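Local coordinates for protein lantibiotic dehydratase (Microbispora corallina, PDB 5EHK) that probably dehydrates serine and threonine residues of the NAI-107 precursor peptide, activating them with glutamate delivered by glutamyl-tRNA, at residues R188-G193 and T283-P288; T201-G206 and V210-S215; A238-A243 and Q255-R260. All coordinates share one frame; numbering follows the deposited sequence.

Interaction 1 of 3, residues R188-G193 and T283-P288; sequences RVLLAG and TALRPP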
# COMPACT_ATOMS: atom_id res chain seq x y z
N ARG A 188 49.84 -22.20 -3.15
CA ARG A 188 49.45 -23.36 -2.34
C ARG A 188 50.40 -23.63 -1.20
O ARG A 188 50.01 -24.25 -0.20
CB ARG A 188 49.34 -24.62 -3.19
CG ARG A 188 48.41 -24.52 -4.36
CD ARG A 188 48.25 -25.88 -4.99
NE ARG A 188 47.39 -25.82 -6.16
CZ ARG A 188 47.04 -26.88 -6.89
NH1 ARG A 188 47.48 -28.08 -6.54
NH2 ARG A 188 46.24 -26.73 -7.94
N VAL A 189 51.64 -23.17 -1.34
CA VAL A 189 52.64 -23.42 -0.31
C VAL A 189 52.54 -22.39 0.81
O VAL A 189 52.77 -22.70 1.99
CB VAL A 189 54.10 -23.59 -0.91
CG1 VAL A 189 54.24 -22.90 -2.26
CG2 VAL A 189 55.18 -23.16 0.08
N LEU A 190 52.19 -21.16 0.44
CA LEU A 190 51.91 -20.14 1.45
C LEU A 190 50.59 -20.49 2.14
O LEU A 190 50.49 -20.45 3.36
CB LEU A 190 51.85 -18.73 0.83
CG LEU A 190 51.42 -17.54 1.70
CD1 LEU A 190 52.30 -17.38 2.93
CD2 LEU A 190 51.39 -16.25 0.88
N LEU A 191 49.60 -20.87 1.32
CA LEU A 191 48.27 -21.24 1.80
C LEU A 191 48.27 -22.21 2.99
O LEU A 191 47.48 -22.05 3.91
CB LEU A 191 47.41 -21.78 0.66
CG LEU A 191 45.92 -22.02 0.92
CD1 LEU A 191 45.33 -20.87 1.73
CD2 LEU A 191 45.15 -22.19 -0.40
N ALA A 192 49.19 -23.17 2.99
CA ALA A 192 49.24 -24.13 4.09
C ALA A 192 49.83 -23.51 5.34
O ALA A 192 49.71 -24.07 6.44
CB ALA A 192 50.03 -25.35 3.69
N GLY A 193 50.42 -22.32 5.18
CA GLY A 193 51.05 -21.62 6.29
C GLY A 193 50.04 -20.87 7.15
O GLY A 193 50.21 -20.74 8.36
N THR A 283 40.68 -17.16 3.98
CA THR A 283 42.04 -17.36 4.51
C THR A 283 42.33 -16.28 5.53
O THR A 283 41.71 -15.22 5.49
CB THR A 283 43.14 -17.37 3.41
OG1 THR A 283 43.33 -16.04 2.90
CG2 THR A 283 42.73 -18.27 2.26
N ALA A 284 43.25 -16.56 6.46
CA ALA A 284 43.64 -15.57 7.46
C ALA A 284 44.35 -14.37 6.81
O ALA A 284 44.44 -13.30 7.40
CB ALA A 284 44.52 -16.20 8.52
N LEU A 285 44.82 -14.57 5.59
CA LEU A 285 45.45 -13.51 4.83
C LEU A 285 44.60 -12.25 4.70
O LEU A 285 45.12 -11.14 4.78
CB LEU A 285 45.88 -14.01 3.45
CG LEU A 285 47.04 -15.00 3.48
CD1 LEU A 285 47.36 -15.50 2.09
CD2 LEU A 285 48.25 -14.33 4.11
N ARG A 286 43.30 -12.42 4.50
CA ARG A 286 42.38 -11.29 4.39
C ARG A 286 42.23 -10.56 5.72
O ARG A 286 42.17 -11.19 6.79
CB ARG A 286 41.04 -11.79 3.83
CG ARG A 286 41.14 -12.23 2.38
CD ARG A 286 39.84 -12.76 1.86
NE ARG A 286 39.86 -12.91 0.41
CZ ARG A 286 38.95 -13.59 -0.29
NH1 ARG A 286 37.99 -14.27 0.33
NH2 ARG A 286 39.04 -13.64 -1.62
N PRO A 287 42.24 -9.23 5.66
CA PRO A 287 42.23 -8.36 6.84
C PRO A 287 40.92 -8.53 7.59
O PRO A 287 39.87 -8.41 6.96
CB PRO A 287 42.32 -6.95 6.25
CG PRO A 287 42.85 -7.13 4.85
CD PRO A 287 42.29 -8.45 4.41
N PRO A 288 40.98 -8.86 8.90
CA PRO A 288 39.80 -9.11 9.75
C PRO A 288 38.88 -7.90 9.93
O PRO A 288 37.74 -8.07 10.35
CB PRO A 288 40.41 -9.49 11.10
CG PRO A 288 41.80 -8.92 11.07
CD PRO A 288 42.23 -9.01 9.64
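Leu191, in the weakly bonded helical turn around 188-191, lies with its CA 7.8 Å from the CA of Thr283, the last residue of strand 281-283, and no hydrogen bond crosses between the two backbones. The gap is bridged by side chains alone. Leu191 carries its CG anti to the backbone N (chi1 -171°), which brings the CD1 methyl to 3.7 Å from Thr283 CG2; the two side chains meet at about a right angle, methyl against methyl. The first torsion of Thr283 (chi1 72°) sets OG1 between the backbone N and the carbonyl carbon, and the two branches divide their work: the methyl faces the leucine, while the hydroxyl hydrogen-bonds to Glu185 OE2. Outside the two segments, Glu185 OE2 is also the salt-bridge partner of Arg286 NE. A second and looser touch joins Leu190 CD2 to Leu285 CD1 at 4.3 Å. Both leucines also pack on helices 174-185 and 294-306, whereas Leu191 and Thr283 lie against strand 195-198 and helix 267-278. Only 127 Å² is buried between the segments, so each supplies one part of a larger hydrophobic core. All four touching residues are buried, and the contact has no polar link of its own: apolar burial closes it, while the one side-chain hydroxyl taking part finds its partner on Glu185 of a neighbouring helix.

Interaction 2 of 3, residues T201-G206 and V210-S215; sequences TLTVRG and VLDCPS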
# COMPACT_ATOMS: atom_id res chain seq x y z
N THR A 201 28.31 -17.69 6.02
CA THR A 201 26.95 -17.62 5.50
C THR A 201 26.64 -18.62 4.40
O THR A 201 25.65 -18.46 3.67
CB THR A 201 26.61 -16.23 4.99
OG1 THR A 201 27.41 -15.96 3.84
CG2 THR A 201 26.88 -15.19 6.04
N LEU A 202 27.47 -19.65 4.27
CA LEU A 202 27.17 -20.74 3.35
C LEU A 202 25.85 -21.37 3.73
O LEU A 202 25.57 -21.59 4.89
CB LEU A 202 28.26 -21.82 3.40
CG LEU A 202 29.61 -21.33 2.89
CD1 LEU A 202 30.68 -22.41 2.97
CD2 LEU A 202 29.45 -20.81 1.46
N THR A 203 25.04 -21.67 2.74
CA THR A 203 23.79 -22.36 3.00
C THR A 203 23.73 -23.56 2.06
O THR A 203 24.12 -23.46 0.88
CB THR A 203 22.54 -21.42 2.89
OG1 THR A 203 21.55 -22.02 2.03
CG2 THR A 203 22.92 -20.01 2.37
N VAL A 204 23.30 -24.70 2.63
CA VAL A 204 23.19 -25.98 1.92
C VAL A 204 21.87 -26.17 1.19
O VAL A 204 20.81 -26.20 1.80
CB VAL A 204 23.30 -27.13 2.92
CG1 VAL A 204 23.06 -28.46 2.24
CG2 VAL A 204 24.64 -27.10 3.58
N ARG A 205 21.91 -26.34 -0.13
CA ARG A 205 20.68 -26.60 -0.87
C ARG A 205 20.80 -27.88 -1.68
O ARG A 205 21.50 -27.91 -2.70
CB ARG A 205 20.34 -25.43 -1.78
CG ARG A 205 19.82 -24.25 -1.03
CD ARG A 205 19.52 -23.07 -1.93
NE ARG A 205 18.76 -22.11 -1.17
CZ ARG A 205 19.25 -20.94 -0.75
NH1 ARG A 205 20.49 -20.58 -1.07
NH2 ARG A 205 18.48 -20.11 -0.04
N GLY A 206 20.13 -28.92 -1.21
CA GLY A 206 20.16 -30.21 -1.88
C GLY A 206 21.55 -30.80 -1.80
O GLY A 206 22.05 -31.03 -0.70
N VAL A 210 25.84 -23.29 -1.36
CA VAL A 210 25.55 -21.99 -1.94
C VAL A 210 26.04 -20.85 -1.07
O VAL A 210 25.82 -20.85 0.14
CB VAL A 210 24.04 -21.82 -2.25
CG1 VAL A 210 23.72 -20.41 -2.69
CG2 VAL A 210 23.61 -22.81 -3.33
N LEU A 211 26.74 -19.91 -1.69
CA LEU A 211 27.11 -18.64 -1.07
C LEU A 211 26.34 -17.49 -1.73
O LEU A 211 26.61 -17.13 -2.87
CB LEU A 211 28.62 -18.38 -1.18
CG LEU A 211 29.17 -17.05 -0.62
CD1 LEU A 211 28.91 -16.99 0.87
CD2 LEU A 211 30.66 -16.89 -0.88
N ASP A 212 25.38 -16.91 -1.04
CA ASP A 212 24.70 -15.75 -1.60
C ASP A 212 25.63 -14.54 -1.42
O ASP A 212 26.22 -14.35 -0.36
CB ASP A 212 23.34 -15.50 -0.93
CG ASP A 212 22.39 -16.71 -1.04
OD1 ASP A 212 22.27 -17.27 -2.15
OD2 ASP A 212 21.76 -17.10 -0.02
N CYS A 213 25.77 -13.73 -2.48
CA CYS A 213 26.59 -12.52 -2.46
C CYS A 213 28.05 -12.72 -2.02
O CYS A 213 28.42 -12.41 -0.89
CB CYS A 213 25.95 -11.49 -1.54
SG CYS A 213 24.24 -11.20 -1.95
N PRO A 214 28.88 -13.24 -2.92
CA PRO A 214 30.29 -13.21 -2.54
C PRO A 214 30.84 -11.78 -2.70
O PRO A 214 30.21 -10.97 -3.38
CB PRO A 214 30.94 -14.16 -3.56
CG PRO A 214 30.05 -14.09 -4.77
CD PRO A 214 28.65 -13.82 -4.26
N SER A 215 31.99 -11.51 -2.09
CA SER A 215 32.67 -10.22 -2.21
C SER A 215 33.43 -10.13 -3.51
O SER A 215 34.31 -10.96 -3.80
CB SER A 215 33.62 -9.98 -1.03
OG SER A 215 34.22 -8.69 -1.10
O HOH W 1 19.89 -18.22 2.50
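Thr203 and Val210 form an antiparallel hydrogen-bonded pair in the hairpin of strands 203-205 and 208-212, which strand 228-232 extends to a three-stranded sheet. Thr203 N reaches Val210 O at 2.8 Å with a nearly straight N-H...O (174°). The return bond from Val210 N to Thr203 O is equally short but more bent (151°). On the face bearing Thr203 and Val210, Arg205 runs extended from CG to NE, and its NH1 lies 3.6 Å from Val210 CG1, which meets the guanidinium at its edge. Asp212 OD2 approaches the same edge, making a long salt bridge with NH1 (3.9 Å), the two planes turned 45° apart; a water joins the groups only weakly. Leu202 CD2 instead meets Leu211 CB at 3.7 Å, and Leu211 CD1 lies 3.5 Å from Thr201 OG1. The stronger ionic partners lie beyond the hairpin: Asp430 for Arg205 NH2, and Arg829 of the second subunit for Asp212 OD1. That bridge, with Asn830 of the second subunit packing on Arg205, places this face at the dimer interface. Arg205 NH2 and Arg829 NH2 lie close there, and Asp212 and Asp430 probably offset their like charges.

Interaction 3 of 3, residues A238-A243 and Q255-R260; sequences AEILGA and QSVAQR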
# COMPACT_ATOMS: atom_id res chain seq x y z
N ALA A 238 32.33 -31.39 1.59
CA ALA A 238 31.60 -31.28 2.86
C ALA A 238 32.49 -31.49 4.09
O ALA A 238 32.33 -30.80 5.11
CB ALA A 238 30.44 -32.24 2.89
N GLU A 239 33.44 -32.43 3.97
CA GLU A 239 34.40 -32.71 5.04
C GLU A 239 35.32 -31.51 5.30
O GLU A 239 35.68 -31.22 6.45
CB GLU A 239 35.26 -33.93 4.68
CG GLU A 239 36.18 -34.40 5.80
CD GLU A 239 35.45 -35.20 6.85
OE1 GLU A 239 34.32 -35.65 6.58
OE2 GLU A 239 36.00 -35.37 7.97
N ILE A 240 35.69 -30.84 4.22
CA ILE A 240 36.56 -29.68 4.31
C ILE A 240 35.83 -28.61 5.10
O ILE A 240 36.34 -28.10 6.11
CB ILE A 240 36.93 -29.16 2.91
CG1 ILE A 240 37.96 -30.11 2.26
CG2 ILE A 240 37.48 -27.76 2.99
CD1 ILE A 240 38.35 -29.75 0.85
N LEU A 241 34.62 -28.30 4.64
CA LEU A 241 33.82 -27.25 5.27
C LEU A 241 33.54 -27.52 6.76
O LEU A 241 33.57 -26.61 7.56
CB LEU A 241 32.51 -27.04 4.51
CG LEU A 241 32.70 -26.44 3.11
CD1 LEU A 241 31.35 -26.23 2.41
CD2 LEU A 241 33.51 -25.16 3.16
N GLY A 242 33.29 -28.77 7.12
CA GLY A 242 33.01 -29.09 8.51
C GLY A 242 34.23 -28.97 9.41
O GLY A 242 34.14 -28.51 10.54
N ALA A 243 35.38 -29.39 8.91
CA ALA A 243 36.60 -29.31 9.70
C ALA A 243 37.08 -27.86 9.83
O ALA A 243 37.76 -27.49 10.79
CB ALA A 243 37.67 -30.16 9.08
N GLN A 255 45.99 -32.33 5.02
CA GLN A 255 46.56 -33.66 5.27
C GLN A 255 45.53 -34.64 5.82
O GLN A 255 45.50 -35.80 5.41
CB GLN A 255 47.78 -33.57 6.19
CG GLN A 255 49.13 -33.70 5.46
CD GLN A 255 50.26 -32.97 6.19
OE1 GLN A 255 50.15 -32.68 7.38
NE2 GLN A 255 51.33 -32.67 5.47
N SER A 256 44.70 -34.18 6.74
CA SER A 256 43.67 -35.04 7.30
C SER A 256 42.67 -35.50 6.24
O SER A 256 42.33 -36.69 6.17
CB SER A 256 42.98 -34.35 8.46
OG SER A 256 43.90 -34.21 9.51
N VAL A 257 42.22 -34.56 5.40
CA VAL A 257 41.28 -34.86 4.32
C VAL A 257 41.87 -35.86 3.31
O VAL A 257 41.17 -36.72 2.79
CB VAL A 257 40.78 -33.58 3.59
CG1 VAL A 257 39.86 -33.93 2.42
CG2 VAL A 257 40.05 -32.66 4.56
N ALA A 258 43.16 -35.72 3.05
CA ALA A 258 43.86 -36.65 2.18
C ALA A 258 43.86 -38.07 2.73
O ALA A 258 43.73 -39.03 1.98
CB ALA A 258 45.29 -36.18 1.97
N GLN A 259 44.04 -38.19 4.05
CA GLN A 259 44.01 -39.49 4.70
C GLN A 259 42.63 -40.14 4.61
O GLN A 259 42.46 -41.14 3.90
CB GLN A 259 44.42 -39.37 6.17
CG GLN A 259 45.91 -39.15 6.38
CD GLN A 259 46.29 -39.17 7.85
OE1 GLN A 259 45.45 -38.93 8.71
NE2 GLN A 259 47.55 -39.47 8.14
N ARG A 260 41.67 -39.54 5.31
CA ARG A 260 40.27 -39.98 5.35
C ARG A 260 39.73 -40.43 4.00
O ARG A 260 39.04 -41.44 3.89
CB ARG A 260 39.39 -38.86 5.94
CG ARG A 260 37.91 -38.91 5.54
CD ARG A 260 37.07 -39.76 6.50
NE ARG A 260 35.70 -39.93 6.02
CZ ARG A 260 35.35 -40.78 5.06
NH1 ARG A 260 36.27 -41.53 4.47
NH2 ARG A 260 34.08 -40.89 4.68
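Ile240 and Val257 join helices 235-243 and 250-260, the first two of three consecutive helices that follow a three-stranded antiparallel sheet. This order is consistent with the winged-helix-like peptide-recognition domain of related lanthipeptide dehydratases, in whose hydrophobic interior the contact would lie. The packed part is small and close. The CA atoms of Ile240 and Val257 are 7.0 Å apart, and Ile240 CG1 meets Val257 CG2 at 4.0 Å, the side chains crossing at about a right angle. Val257 reaches over with both branches: its first torsion (chi1 177°) sets CG1 anti to the backbone N and CG2 beside that N, and CG1 also comes within 4.3 Å of Ile240 CG1. Both residues are buried and continue into the third helix, 267-278, where Ile240 packs on Leu271, Leu272 and Met275 and Val257 on Val268. The three helices thus share one apolar centre.

The outer side is looser. Glu239 offers Val257 only its aliphatic part, with CG 4.4 Å from Val257 CG2, and its side chain also touches Phe261. Beyond it stands Arg260, an exposed residue in contact with a crystal neighbour, so the lattice may influence its placement. Any attraction between these opposite charges would be weak, since solvent probably screens them, and no hydrogen bond links the two segments. Glu239 OE1 and Arg260 NE remain 4.5 Å apart, beyond a salt bridge.

All three contacts lie in one part of the chain, and interactions 2 and 3 are nested within the loop that interaction 1 closes. Interactions 2 and 3 follow each other in sequence and touch: Leu202 CD1 of the hairpin packs 3.9 Å from Leu241 CD1 of helix 235-243, joining sheet to helices. Interaction 1 stands apart, its nearest atoms about 6 Å from interaction 2 and about 8 Å from interaction 3. Helix 267-278 bridges the last gap, receiving Leu191 and Thr283 as well as Ile240 and Val257. The sheet-and-helix unit resembles the leader-peptide-binding element of relatives, and a similar role is plausible here; only interaction 2 meets the second subunit.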